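Local coordinates for protein MlnD (PDB 5IL5) that forms the dehydratase domain of a trans-AT polyketide synthase linked to macrolactin, and probably removes water from beta-hydroxyacyl intermediates held on a carrier protein, at residues Gly56-Lys60 / Tyr179-Leu185; Ile91-Ser97 / Asn239-Ile245; Asn149-Leu154 / Leu272-Ile278. Numbering follows the deposited sequence.

Interaction 1 of 3, residues Gly56-Lys60 / Tyr179-Leu185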
# COMPACT_ATOMS: atom_id res chain seq x y z
N GLY A 56 -22.42 -3.77 -7.85
CA GLY A 56 -23.61 -4.48 -8.27
C GLY A 56 -23.52 -4.96 -9.70
O GLY A 56 -24.53 -5.24 -10.34
N LEU A 57 -22.29 -5.13 -10.18
CA LEU A 57 -22.00 -5.27 -11.60
C LEU A 57 -21.68 -6.73 -11.91
O LEU A 57 -20.69 -7.27 -11.41
CB LEU A 57 -20.83 -4.37 -11.99
CG LEU A 57 -20.84 -2.94 -11.41
CD1 LEU A 57 -19.45 -2.33 -11.52
CD2 LEU A 57 -21.86 -2.05 -12.10
N TYR A 58 -22.52 -7.36 -12.73
CA TYR A 58 -22.27 -8.72 -13.18
C TYR A 58 -22.81 -8.89 -14.59
O TYR A 58 -23.73 -8.18 -15.02
CB TYR A 58 -22.90 -9.76 -12.23
CG TYR A 58 -24.39 -9.61 -12.03
CD1 TYR A 58 -25.30 -10.15 -12.94
CD2 TYR A 58 -24.90 -8.94 -10.92
CE1 TYR A 58 -26.66 -10.01 -12.75
CE2 TYR A 58 -26.26 -8.80 -10.73
CZ TYR A 58 -27.14 -9.34 -11.65
OH TYR A 58 -28.49 -9.20 -11.46
N ILE A 59 -22.23 -9.85 -15.32
CA ILE A 59 -22.76 -10.30 -16.60
C ILE A 59 -22.93 -11.81 -16.54
O ILE A 59 -22.36 -12.48 -15.67
CB ILE A 59 -21.88 -9.91 -17.81
CG1 ILE A 59 -20.48 -10.53 -17.72
CG2 ILE A 59 -21.75 -8.40 -17.91
CD1 ILE A 59 -19.73 -10.52 -19.05
N LYS A 60 -23.73 -12.33 -17.46
CA LYS A 60 -23.90 -13.76 -17.64
C LYS A 60 -23.78 -14.08 -19.13
O LYS A 60 -24.21 -13.28 -19.97
CB LYS A 60 -25.26 -14.24 -17.13
CG LYS A 60 -25.66 -13.68 -15.78
CD LYS A 60 -27.06 -14.15 -15.37
CE LYS A 60 -27.43 -13.70 -13.97
NZ LYS A 60 -28.77 -14.16 -13.54
N TYR A 179 -25.92 -13.06 -24.11
CA TYR A 179 -25.36 -12.07 -23.20
C TYR A 179 -26.49 -11.41 -22.43
O TYR A 179 -27.45 -10.92 -23.04
CB TYR A 179 -24.55 -11.01 -23.95
CG TYR A 179 -24.17 -9.80 -23.12
CD1 TYR A 179 -25.04 -8.73 -22.98
CD2 TYR A 179 -22.93 -9.73 -22.50
CE1 TYR A 179 -24.69 -7.62 -22.23
CE2 TYR A 179 -22.58 -8.62 -21.75
CZ TYR A 179 -23.46 -7.57 -21.62
OH TYR A 179 -23.12 -6.47 -20.88
N SER A 180 -26.37 -11.38 -21.11
CA SER A 180 -27.26 -10.59 -20.28
C SER A 180 -26.42 -9.93 -19.19
O SER A 180 -25.26 -10.30 -18.96
CB SER A 180 -28.38 -11.42 -19.67
OG SER A 180 -27.88 -12.43 -18.81
N CYS A 181 -27.01 -8.96 -18.52
CA CYS A 181 -26.27 -8.14 -17.58
C CYS A 181 -27.23 -7.51 -16.59
O CYS A 181 -28.44 -7.42 -16.83
CB CYS A 181 -25.46 -7.06 -18.31
SG CYS A 181 -26.46 -5.81 -19.15
N SER A 182 -26.67 -7.09 -15.46
CA SER A 182 -27.41 -6.37 -14.43
C SER A 182 -27.87 -5.01 -14.95
O SER A 182 -27.22 -4.40 -15.81
CB SER A 182 -26.53 -6.20 -13.19
OG SER A 182 -25.36 -5.47 -13.49
N ASP A 183 -29.00 -4.54 -14.42
CA ASP A 183 -29.52 -3.24 -14.85
C ASP A 183 -28.51 -2.13 -14.65
O ASP A 183 -28.54 -1.12 -15.35
CB ASP A 183 -30.80 -2.89 -14.08
CG ASP A 183 -31.94 -3.84 -14.36
OD1 ASP A 183 -31.83 -4.64 -15.32
OD2 ASP A 183 -32.95 -3.78 -13.63
N SER A 184 -27.59 -2.31 -13.69
CA SER A 184 -26.53 -1.34 -13.48
C SER A 184 -25.59 -1.23 -14.67
O SER A 184 -24.79 -0.28 -14.72
CB SER A 184 -25.72 -1.72 -12.24
OG SER A 184 -25.18 -3.01 -12.39
N LEU A 185 -25.67 -2.15 -15.62
CA LEU A 185 -24.85 -2.11 -16.83
C LEU A 185 -25.68 -1.90 -18.09
O LEU A 185 -25.18 -2.10 -19.20
CB LEU A 185 -24.02 -3.38 -16.95
CG LEU A 185 -22.88 -3.51 -15.95
CD1 LEU A 185 -22.44 -4.95 -15.81
CD2 LEU A 185 -21.72 -2.64 -16.40
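Backbone hydrogen bonds set the register here. Segment 56-60 runs antiparallel to segment 179-185. Lys-60 N gives to Ser-180 O (3.0 Å), and Ser-180 N gives back to Lys-60 O (3.1 Å), so these two form a hydrogen-bonded pair. Next along, Ile-59 and Cys-181 form a non-hydrogen-bonded pair, with CA atoms only 4.2 Å apart. Ser-182 N then donates to Tyr-58 O at 3.2 Å.

Side-chain polar contacts take over where the strands end. Tyr-58 N makes a weak bond to Ser-182 OG (3.5 Å). That hydroxyl is also hydrogen-bonded to Ser-184 OG at 2.7 Å. The turn holding both serines is tightened by Leu-185 N bonding to Ser-182 O (2.7 Å).

The Tyr-58 ring covers Ser-182. Ser-182 CB lies 3.6 Å from the ring centroid, over the face, in a CH-pi contact.

Apolar contacts gather on the face that carries Ile-59 and Cys-181. Ile-59 CG2 meets Cys-181 CB (4.0 Å), Leu-185 CD1 (4.1 Å) and Tyr-179 CE2 (3.9 Å). Leu-57 CB lies 4.2 Å from Leu-185 CD1. Helix 215-229 lies against this group. Its Glu-219 and Gln-223 hydrogen-bond to Tyr-179 OH.

Ile-59 also shares backbone hydrogen bonding with Met-68. The pairing of strands 59-61 and 179-181 is a small antiparallel ladder apart from the main sheet. It ties the N-terminal hotdog to the C-terminal one, as befits the double-hotdog fold of polyketide synthase dehydratases.

Interaction 2 of 3, residues Ile91-Ser97 / Asn239-Ile245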
# COMPACT_ATOMS: atom_id res chain seq x y z
N ILE A 91 -3.03 7.24 -20.06
CA ILE A 91 -3.77 7.66 -21.24
C ILE A 91 -3.99 6.50 -22.20
O ILE A 91 -5.07 6.38 -22.78
CB ILE A 91 -3.04 8.82 -21.94
CG1 ILE A 91 -2.90 10.04 -21.03
CG2 ILE A 91 -3.80 9.22 -23.20
CD1 ILE A 91 -4.22 10.57 -20.49
N LYS A 92 -3.00 5.64 -22.38
CA LYS A 92 -3.04 4.65 -23.43
C LYS A 92 -2.65 3.30 -22.86
O LYS A 92 -1.64 3.18 -22.17
CB LYS A 92 -2.12 5.05 -24.59
CG LYS A 92 -2.49 4.47 -25.95
CD LYS A 92 -1.62 5.07 -27.04
CE LYS A 92 -1.98 4.57 -28.44
NZ LYS A 92 -3.13 5.30 -29.04
N LEU A 93 -3.45 2.29 -23.16
CA LEU A 93 -3.15 0.91 -22.81
C LEU A 93 -3.06 0.15 -24.12
O LEU A 93 -3.86 0.38 -25.03
CB LEU A 93 -4.22 0.31 -21.90
CG LEU A 93 -4.40 1.10 -20.60
CD1 LEU A 93 -5.47 2.18 -20.79
CD2 LEU A 93 -4.72 0.22 -19.40
N THR A 94 -2.07 -0.72 -24.24
CA THR A 94 -1.86 -1.45 -25.47
C THR A 94 -1.74 -2.93 -25.17
O THR A 94 -1.41 -3.34 -24.06
CB THR A 94 -0.62 -0.93 -26.22
OG1 THR A 94 0.56 -1.20 -25.46
CG2 THR A 94 -0.74 0.58 -26.45
N GLU A 95 -2.01 -3.73 -26.20
CA GLU A 95 -1.81 -5.18 -26.17
C GLU A 95 -2.50 -5.80 -24.96
O GLU A 95 -1.88 -6.44 -24.11
CB GLU A 95 -0.32 -5.51 -26.17
CG GLU A 95 0.49 -4.76 -27.22
CD GLU A 95 1.97 -5.06 -27.09
OE1 GLU A 95 2.30 -6.04 -26.38
OE2 GLU A 95 2.77 -4.31 -27.69
N LEU A 96 -3.81 -5.60 -24.89
CA LEU A 96 -4.61 -6.18 -23.83
C LEU A 96 -4.97 -7.61 -24.18
O LEU A 96 -5.29 -7.92 -25.33
CB LEU A 96 -5.88 -5.36 -23.60
CG LEU A 96 -5.70 -3.88 -23.27
CD1 LEU A 96 -5.56 -3.03 -24.53
CD2 LEU A 96 -6.88 -3.39 -22.44
N SER A 97 -4.89 -8.50 -23.19
CA SER A 97 -5.16 -9.92 -23.39
C SER A 97 -6.08 -10.40 -22.27
O SER A 97 -5.73 -10.29 -21.10
CB SER A 97 -3.86 -10.72 -23.41
OG SER A 97 -4.13 -12.09 -23.63
N ASN A 239 -8.18 -10.45 -27.37
CA ASN A 239 -7.14 -9.44 -27.57
C ASN A 239 -7.76 -8.08 -27.89
O ASN A 239 -8.82 -7.99 -28.50
CB ASN A 239 -6.20 -9.82 -28.70
CG ASN A 239 -5.27 -10.95 -28.33
OD1 ASN A 239 -5.57 -12.11 -28.54
ND2 ASN A 239 -4.12 -10.60 -27.77
N ILE A 240 -7.08 -7.03 -27.43
CA ILE A 240 -7.41 -5.66 -27.81
C ILE A 240 -6.09 -4.92 -28.02
O ILE A 240 -5.27 -4.85 -27.10
CB ILE A 240 -8.28 -4.94 -26.77
CG1 ILE A 240 -9.50 -5.82 -26.46
CG2 ILE A 240 -8.70 -3.57 -27.29
CD1 ILE A 240 -10.58 -5.17 -25.63
N LYS A 241 -5.88 -4.38 -29.22
CA LYS A 241 -4.58 -3.81 -29.55
C LYS A 241 -4.34 -2.49 -28.81
O LYS A 241 -3.30 -2.31 -28.18
CB LYS A 241 -4.45 -3.63 -31.07
CG LYS A 241 -4.33 -4.95 -31.84
CD LYS A 241 -3.20 -4.90 -32.88
CE LYS A 241 -3.01 -6.24 -33.61
NZ LYS A 241 -2.37 -7.29 -32.77
N GLU A 242 -5.29 -1.55 -28.89
CA GLU A 242 -5.10 -0.25 -28.25
C GLU A 242 -6.34 0.18 -27.48
O GLU A 242 -7.48 -0.12 -27.86
CB GLU A 242 -4.77 0.85 -29.26
CG GLU A 242 -3.29 0.98 -29.56
CD GLU A 242 -2.99 2.10 -30.52
OE1 GLU A 242 -3.95 2.68 -31.06
OE2 GLU A 242 -1.80 2.42 -30.72
N CYS A 243 -6.10 0.91 -26.39
CA CYS A 243 -7.15 1.62 -25.66
C CYS A 243 -6.61 2.98 -25.25
O CYS A 243 -5.69 3.08 -24.43
CB CYS A 243 -7.61 0.84 -24.43
SG CYS A 243 -8.83 1.75 -23.49
N THR A 244 -7.20 4.04 -25.80
CA THR A 244 -6.77 5.41 -25.56
C THR A 244 -7.91 6.18 -24.92
O THR A 244 -9.07 6.06 -25.34
CB THR A 244 -6.35 6.09 -26.87
OG1 THR A 244 -5.49 5.21 -27.61
CG2 THR A 244 -5.66 7.42 -26.62
N ILE A 245 -7.59 6.96 -23.89
CA ILE A 245 -8.57 7.74 -23.14
C ILE A 245 -8.24 9.20 -23.40
O ILE A 245 -7.34 9.76 -22.75
CB ILE A 245 -8.55 7.41 -21.65
CG1 ILE A 245 -8.65 5.91 -21.41
CG2 ILE A 245 -9.71 8.10 -20.93
CD1 ILE A 245 -7.93 5.50 -20.17
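The central seam of a double-hotdog sheet lies here, where strand 92-98 of the N-terminal hotdog pairs with strand 239-245 of the C-terminal one. The short axes of 92-94 and 239-245 approach to 4.6 Å and run at 170°, so the strands are antiparallel. Leu-93 N bonds to Cys-243 O and Cys-243 N to Leu-93 O, both at 2.7 Å. Ile-245 N reaches Ile-91 O at 2.8 Å.

The chain turns a corner at Glu-95. There Glu-95 N bonds to Lys-241 O and Leu-96 N to Ile-240 O, each at 2.8 Å. Ile-240 N to Leu-96 O (2.9 Å) continues the ladder. Through this ladder the two hotdogs share one continuous sheet. Lys-241 and Glu-242 form a classic beta bulge opposite Ser-283 of strand 278-286.

Leu-93, Leu-96, Ile-240 and Cys-243 lie on one face. Leu-96 CB packs on Ile-240 CB (4.0 Å), and Leu-93 CB on Cys-243 CB (4.3 Å). Helix 74-86 covers part of this face, with Ile-75 touching Leu-96 and Cys-243.

Lys-92, Thr-94, Glu-242 and Thr-244 occupy the other face. Lys-92 NZ donates to Thr-244 OG1 at 2.8 Å and forms a salt bridge with Glu-242 OE1 at 3.4 Å, weak as a hydrogen bond. Lys-92 also makes a cation-pi contact with Tyr-147.

Interaction 3 of 3, residues Asn149-Leu154 / Leu272-Ile278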
# COMPACT_ATOMS: atom_id res chain seq x y z
N ASN A 149 -7.92 13.98 -30.38
CA ASN A 149 -8.98 13.03 -30.66
C ASN A 149 -9.59 13.33 -32.02
O ASN A 149 -9.45 14.43 -32.57
CB ASN A 149 -10.03 13.06 -29.55
CG ASN A 149 -10.56 14.46 -29.27
OD1 ASN A 149 -9.83 15.44 -29.39
ND2 ASN A 149 -11.81 14.54 -28.83
N GLY A 150 -10.29 12.34 -32.55
CA GLY A 150 -10.91 12.43 -33.85
C GLY A 150 -12.37 12.80 -33.75
O GLY A 150 -12.85 13.30 -32.73
N ASN A 151 -13.09 12.54 -34.83
CA ASN A 151 -14.51 12.86 -34.87
C ASN A 151 -15.21 11.84 -35.73
O ASN A 151 -14.77 11.54 -36.84
CB ASN A 151 -14.76 14.26 -35.44
CG ASN A 151 -14.84 15.33 -34.38
OD1 ASN A 151 -13.84 15.98 -34.04
ND2 ASN A 151 -16.04 15.55 -33.85
N ILE A 152 -16.32 11.32 -35.21
CA ILE A 152 -17.23 10.49 -35.98
C ILE A 152 -18.36 11.39 -36.42
O ILE A 152 -19.00 12.06 -35.59
CB ILE A 152 -17.75 9.29 -35.17
CG1 ILE A 152 -16.57 8.48 -34.62
CG2 ILE A 152 -18.70 8.45 -36.02
CD1 ILE A 152 -15.75 7.79 -35.70
N HIS A 153 -18.62 11.42 -37.72
CA HIS A 153 -19.72 12.20 -38.24
C HIS A 153 -20.99 11.42 -37.93
O HIS A 153 -21.22 10.34 -38.49
CB HIS A 153 -19.51 12.44 -39.73
CG HIS A 153 -20.19 13.67 -40.26
ND1 HIS A 153 -20.79 13.72 -41.50
CD2 HIS A 153 -20.35 14.90 -39.71
CE1 HIS A 153 -21.29 14.93 -41.69
NE2 HIS A 153 -21.05 15.66 -40.62
N LEU A 154 -21.81 11.95 -37.03
CA LEU A 154 -22.96 11.21 -36.53
C LEU A 154 -24.19 11.34 -37.41
O LEU A 154 -25.10 10.51 -37.30
CB LEU A 154 -23.34 11.68 -35.12
CG LEU A 154 -22.32 11.55 -33.99
CD1 LEU A 154 -22.90 12.05 -32.68
CD2 LEU A 154 -21.85 10.11 -33.84
N LEU A 272 -18.15 8.64 -27.63
CA LEU A 272 -18.27 9.95 -28.25
C LEU A 272 -19.06 10.90 -27.36
O LEU A 272 -19.93 10.48 -26.60
CB LEU A 272 -18.98 9.83 -29.60
CG LEU A 272 -18.53 8.66 -30.47
CD1 LEU A 272 -19.42 8.57 -31.67
CD2 LEU A 272 -17.09 8.84 -30.89
N ASP A 273 -18.77 12.20 -27.48
CA ASP A 273 -19.54 13.21 -26.78
C ASP A 273 -20.84 13.49 -27.55
O ASP A 273 -21.17 12.80 -28.52
CB ASP A 273 -18.71 14.48 -26.59
CG ASP A 273 -18.26 15.10 -27.89
OD1 ASP A 273 -18.92 14.87 -28.92
OD2 ASP A 273 -17.25 15.82 -27.88
N ASN A 274 -21.58 14.51 -27.13
CA ASN A 274 -22.87 14.80 -27.75
C ASN A 274 -22.74 15.17 -29.22
O ASN A 274 -23.76 15.16 -29.93
CB ASN A 274 -23.58 15.92 -26.98
CG ASN A 274 -22.72 17.15 -26.81
OD1 ASN A 274 -21.75 17.35 -27.54
ND2 ASN A 274 -23.10 18.01 -25.87
N ALA A 275 -21.54 15.49 -29.70
CA ALA A 275 -21.35 15.91 -31.08
C ALA A 275 -20.42 14.99 -31.86
O ALA A 275 -19.90 15.39 -32.91
CB ALA A 275 -20.84 17.35 -31.14
N GLY A 276 -20.17 13.77 -31.38
CA GLY A 276 -19.26 12.89 -32.07
C GLY A 276 -17.81 12.93 -31.64
O GLY A 276 -17.02 12.11 -32.12
N GLY A 277 -17.41 13.89 -30.80
CA GLY A 277 -16.01 14.02 -30.45
C GLY A 277 -15.54 12.78 -29.69
O GLY A 277 -16.16 12.37 -28.70
N ILE A 278 -14.45 12.17 -30.15
CA ILE A 278 -14.01 10.90 -29.60
C ILE A 278 -13.42 11.11 -28.21
O ILE A 278 -12.44 11.85 -28.04
CB ILE A 278 -13.02 10.20 -30.53
CG1 ILE A 278 -13.69 9.88 -31.87
CG2 ILE A 278 -12.49 8.92 -29.88
CD1 ILE A 278 -12.74 9.42 -32.98
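This is a loop-to-hairpin contact at the periphery of the double hotdog. Segment 149-154 lies in the connection between strand 134-140 and helix 155-158. Segment 272-278 is the turn that joins strands 266-272 and 278-286 of the C-terminal hotdog.

The two backbones pair briefly in opposite directions. Ile-278 N donates to Gly-150 O (3.2 Å) and Ile-152 N to Gly-276 O (3.3 Å). These two bonds flank a single bridge between Asn-151 and Gly-277. The Asn-149 side chain adds a third bond, from ND2 to Ile-278 O at 2.9 Å.

Apolar side chains fill the space beside this pairing. Leu-154 CD2 meets Leu-272 CD1 at 3.6 Å. Ile-152 CG1 lies 3.8 Å from Leu-272 CD2 and 4.2 Å from Ile-278 CG1. Tyr-254 and Tyr-256 of strand 254-258 extend the patch.

The hairpin has a type I turn from Asp-273 to Gly-276. Gly-276 has a positive phi (92°) and sits tight against the connection. A CB there would clash with Ile-152 O. One at Gly-277 would run into Asp-273 OD2. Asp-273 OD1 accepts from Ala-275 N at 2.8 Å, which makes an Asx turn, and also from Gly-277 N at 2.6 Å.

Overall arrangement
The first segments follow one another along the chain as 56-60, 91-97 and 149-154. Their partners come later in the same order, as 179-185, 239-245 and 272-278, so all three contacts cross. Interactions 1 and 2 each join the N-terminal hotdog to the C-terminal one. They lie on opposite sides of the chain centre, with centres 23 Å apart. Interaction 3 lays the connection between the hotdogs on a hairpin of the C-terminal one. Its centre is 20 Å from interaction 2 and 27 Å from interaction 1. None touch. Strand 278-286, next to strand 239-245 in the main sheet, links interactions 2 and 3. The two hotdogs thus meet at two separate places, and their connection packs at a third.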